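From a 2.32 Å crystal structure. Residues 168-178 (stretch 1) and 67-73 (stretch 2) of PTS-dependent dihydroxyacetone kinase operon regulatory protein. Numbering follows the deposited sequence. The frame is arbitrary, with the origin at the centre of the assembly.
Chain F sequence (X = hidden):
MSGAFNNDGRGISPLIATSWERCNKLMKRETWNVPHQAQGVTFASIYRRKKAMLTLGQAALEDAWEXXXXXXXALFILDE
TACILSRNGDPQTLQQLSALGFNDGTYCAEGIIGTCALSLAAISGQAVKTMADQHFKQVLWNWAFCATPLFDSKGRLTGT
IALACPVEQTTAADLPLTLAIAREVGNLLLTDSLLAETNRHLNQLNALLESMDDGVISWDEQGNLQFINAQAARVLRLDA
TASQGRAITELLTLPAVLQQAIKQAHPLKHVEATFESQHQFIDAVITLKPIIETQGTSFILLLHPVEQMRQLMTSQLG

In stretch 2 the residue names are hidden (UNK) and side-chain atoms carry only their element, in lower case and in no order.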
# COMPACT_ATOMS: atom_id res chain seq x y z
N GLU F 168 7.56 19.70 -29.68
CA GLU F 168 8.17 20.97 -29.25
C GLU F 168 7.86 21.37 -27.79
O GLU F 168 8.57 22.18 -27.20
CB GLU F 168 7.85 22.13 -30.23
CG GLU F 168 6.41 22.76 -30.10
CD GLU F 168 5.29 22.06 -30.95
OE1 GLU F 168 5.55 21.01 -31.63
OE2 GLU F 168 4.14 22.58 -30.93
N GLN F 169 6.80 20.81 -27.20
CA GLN F 169 6.41 21.17 -25.84
C GLN F 169 6.77 20.16 -24.75
O GLN F 169 6.31 20.27 -23.62
CB GLN F 169 4.92 21.41 -25.78
CG GLN F 169 4.46 22.55 -26.62
CD GLN F 169 2.97 22.61 -26.64
OE1 GLN F 169 2.31 22.61 -25.58
NE2 GLN F 169 2.40 22.64 -27.84
N THR F 170 7.59 19.17 -25.08
CA THR F 170 7.95 18.15 -24.12
C THR F 170 8.63 18.80 -22.91
O THR F 170 9.27 19.81 -23.07
CB THR F 170 8.83 17.05 -24.76
OG1 THR F 170 8.88 15.91 -23.88
CG2 THR F 170 10.25 17.56 -25.06
N THR F 171 8.44 18.28 -21.71
CA THR F 171 9.25 18.78 -20.58
C THR F 171 10.03 17.64 -19.93
O THR F 171 9.66 16.48 -20.05
CB THR F 171 8.43 19.56 -19.47
OG1 THR F 171 7.85 18.64 -18.54
CG2 THR F 171 7.33 20.40 -20.06
N ALA F 172 11.10 18.00 -19.23
CA ALA F 172 11.96 17.04 -18.54
C ALA F 172 11.27 16.28 -17.38
O ALA F 172 11.74 15.23 -16.93
CB ALA F 172 13.24 17.78 -18.05
N ALA F 173 10.15 16.81 -16.91
CA ALA F 173 9.40 16.17 -15.83
C ALA F 173 8.33 15.16 -16.29
O ALA F 173 7.71 14.50 -15.45
CB ALA F 173 8.77 17.25 -14.91
N ASP F 174 8.10 15.08 -17.60
CA ASP F 174 7.08 14.20 -18.17
C ASP F 174 7.31 12.72 -17.87
O ASP F 174 6.40 12.00 -17.44
CB ASP F 174 6.96 14.45 -19.67
CG ASP F 174 6.43 15.87 -20.00
OD1 ASP F 174 6.11 16.63 -19.05
OD2 ASP F 174 6.36 16.26 -21.19
N LEU F 175 8.53 12.26 -18.09
CA LEU F 175 8.84 10.86 -17.87
C LEU F 175 8.75 10.42 -16.39
O LEU F 175 7.98 9.50 -16.04
CB LEU F 175 10.21 10.55 -18.49
CG LEU F 175 10.62 9.08 -18.59
CD1 LEU F 175 9.58 8.24 -19.33
CD2 LEU F 175 11.98 8.99 -19.32
N PRO F 176 9.50 11.10 -15.49
CA PRO F 176 9.38 10.75 -14.06
C PRO F 176 7.95 10.87 -13.55
O PRO F 176 7.58 10.14 -12.65
CB PRO F 176 10.35 11.72 -13.37
CG PRO F 176 10.52 12.84 -14.27
CD PRO F 176 10.41 12.25 -15.69
N LEU F 177 7.12 11.70 -14.17
CA LEU F 177 5.72 11.79 -13.79
C LEU F 177 4.92 10.52 -14.09
O LEU F 177 4.14 10.05 -13.26
CB LEU F 177 5.06 13.01 -14.42
CG LEU F 177 3.55 13.16 -14.15
CD1 LEU F 177 3.21 13.50 -12.68
CD2 LEU F 177 2.96 14.22 -15.04
N THR F 178 5.10 9.96 -15.31
CA THR F 178 4.44 8.71 -15.67
C THR F 178 4.98 7.61 -14.75
O THR F 178 4.21 6.82 -14.23
CB THR F 178 4.56 8.33 -17.21
OG1 THR F 178 5.88 7.86 -17.50
CG2 THR F 178 4.24 9.52 -18.10
N UNK F 67 -3.37 19.53 -11.70
CA UNK F 67 -2.20 20.34 -11.30
C UNK F 67 -1.24 20.72 -12.42
O UNK F 67 -0.26 21.42 -12.18
c UNK F 67 -3.16 18.65 -8.66
o UNK F 67 -4.74 19.68 -5.63
c UNK F 67 -3.92 19.73 -6.71
c UNK F 67 -1.45 19.69 -10.13
c UNK F 67 -3.95 18.65 -7.56
c UNK F 67 -2.28 20.79 -8.04
c UNK F 67 -3.08 20.81 -6.94
c UNK F 67 -2.28 19.70 -8.91
N UNK F 68 -1.58 20.30 -13.64
CA UNK F 68 -0.83 20.57 -14.84
C UNK F 68 -1.52 21.51 -15.84
O UNK F 68 -0.83 22.21 -16.60
c UNK F 68 0.66 19.22 -16.37
c UNK F 68 2.66 17.53 -16.65
s UNK F 68 0.93 17.56 -16.92
c UNK F 68 -0.58 19.24 -15.56
N UNK F 69 -2.85 21.47 -15.91
CA UNK F 69 -3.61 22.34 -16.82
C UNK F 69 -3.27 23.82 -16.51
O UNK F 69 -3.25 24.19 -15.32
c UNK F 69 -5.12 22.08 -16.67
N UNK F 70 -3.04 24.67 -17.55
CA UNK F 70 -3.13 24.51 -19.01
C UNK F 70 -1.82 24.03 -19.65
O UNK F 70 -0.73 24.45 -19.25
c UNK F 70 -2.52 26.01 -17.17
c UNK F 70 -3.42 25.94 -19.50
c UNK F 70 -2.92 26.88 -18.34
N UNK F 71 -1.97 23.16 -20.65
CA UNK F 71 -0.88 22.45 -21.26
C UNK F 71 -1.46 21.63 -22.43
O UNK F 71 -2.53 21.05 -22.30
c UNK F 71 1.71 19.91 -20.01
n UNK F 71 4.52 18.28 -21.72
c UNK F 71 -0.22 21.54 -20.23
n UNK F 71 2.75 19.49 -20.97
c UNK F 71 3.63 18.52 -20.78
n UNK F 71 3.64 17.80 -19.65
c UNK F 71 0.53 20.42 -20.83
N UNK F 72 -0.78 21.61 -23.58
CA UNK F 72 -1.21 20.75 -24.71
C UNK F 72 -0.69 19.33 -24.52
O UNK F 72 0.42 19.01 -24.96
o UNK F 72 -0.69 22.69 -28.88
c UNK F 72 -1.43 22.58 -26.56
o UNK F 72 -0.18 24.37 -27.55
c UNK F 72 -0.72 23.26 -27.75
c UNK F 72 -0.70 21.31 -26.05
N UNK F 73 -1.46 18.49 -23.83
CA UNK F 73 -1.03 17.13 -23.61
C UNK F 73 -2.21 16.22 -23.29
O UNK F 73 -3.30 16.68 -23.03
s UNK F 73 -0.64 17.02 -20.85
c UNK F 73 0.03 17.02 -22.51
O HOH W 1 2.54 20.31 -23.95

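Position 67 carries one carbon leading to a six-carbon ring that bears a single oxygen, the pattern of a phenol. No atom of it comes near stretch 1, so the atoms alone identify it: Tyr 67.

Position 68 has an unbranched chain of two carbons, a sulfur and a terminal carbon. The terminal carbon of position 68 lies 3.7 Å from CD2 of Leu 177, an apolar contact made on the helix of stretch 1. Such a chain can only be methionine. In Met 68 the CA-to-CB bond points toward stretch 1, and chi1 and chi2 are both t, so the chain runs out extended to place CE there. A long, flexible, uncharged side chain suits this buried place.

At position 69 a single carbon, out of reach of stretch 1, marks Ala 69. Position 70 has three carbons closing a ring onto the backbone N, which defines Pro 70. The peptide bond before it is cis, a geometry far more accessible to proline than to other residues.

Position 71 shows three carbons, a nitrogen, and then a carbon carrying two more nitrogens. These two terminal nitrogens each reach a carboxylate oxygen of Asp 174, and CG2 of Thr 171 covers one face of the planar group. This is a guanidinium, hence Arg 71. Its CA-to-CB bond points sideways, but the long chain brings its end to stretch 1. There NH1 of Arg 71 donates to OD1 of Asp 174 at 2.8 Å and NH2 to OD2 of Asp 174, also at 2.8 Å, a two-pronged salt bridge in which two nitrogens match two carboxylate oxygens. NH2 of Arg 71 also makes a weak hydrogen bond to O of Gln 169 at 3.3 Å.

Position 72 has three carbons, the third carrying two oxygens. One of the oxygens of position 72 lies 3.1 Å from NE2 of Gln 169, an amide nitrogen well suited to face a carboxylate. Two oxygens on one carbon make that carboxylate: Glu 72.

Position 73 has one carbon and one sulfur, too short to touch stretch 1: the buried Cys 73.

The contact centres on Arg 71. Asp 174 is held ready for it: Thr 171 N donates to OD2 of Asp 174 at 2.9 Å, and Thr 171 OG1 to OD1 of Asp 174 at 2.7 Å. A water extends the polar network, accepting from NE of Arg 71 at 3.1 Å and donating to O of Glu 72 at 2.7 Å and OE1 of Gln 169 at 2.8 Å. Met 68 and Leu 177 add an apolar patch.

Stretch 2 (67-73) YMAPREC
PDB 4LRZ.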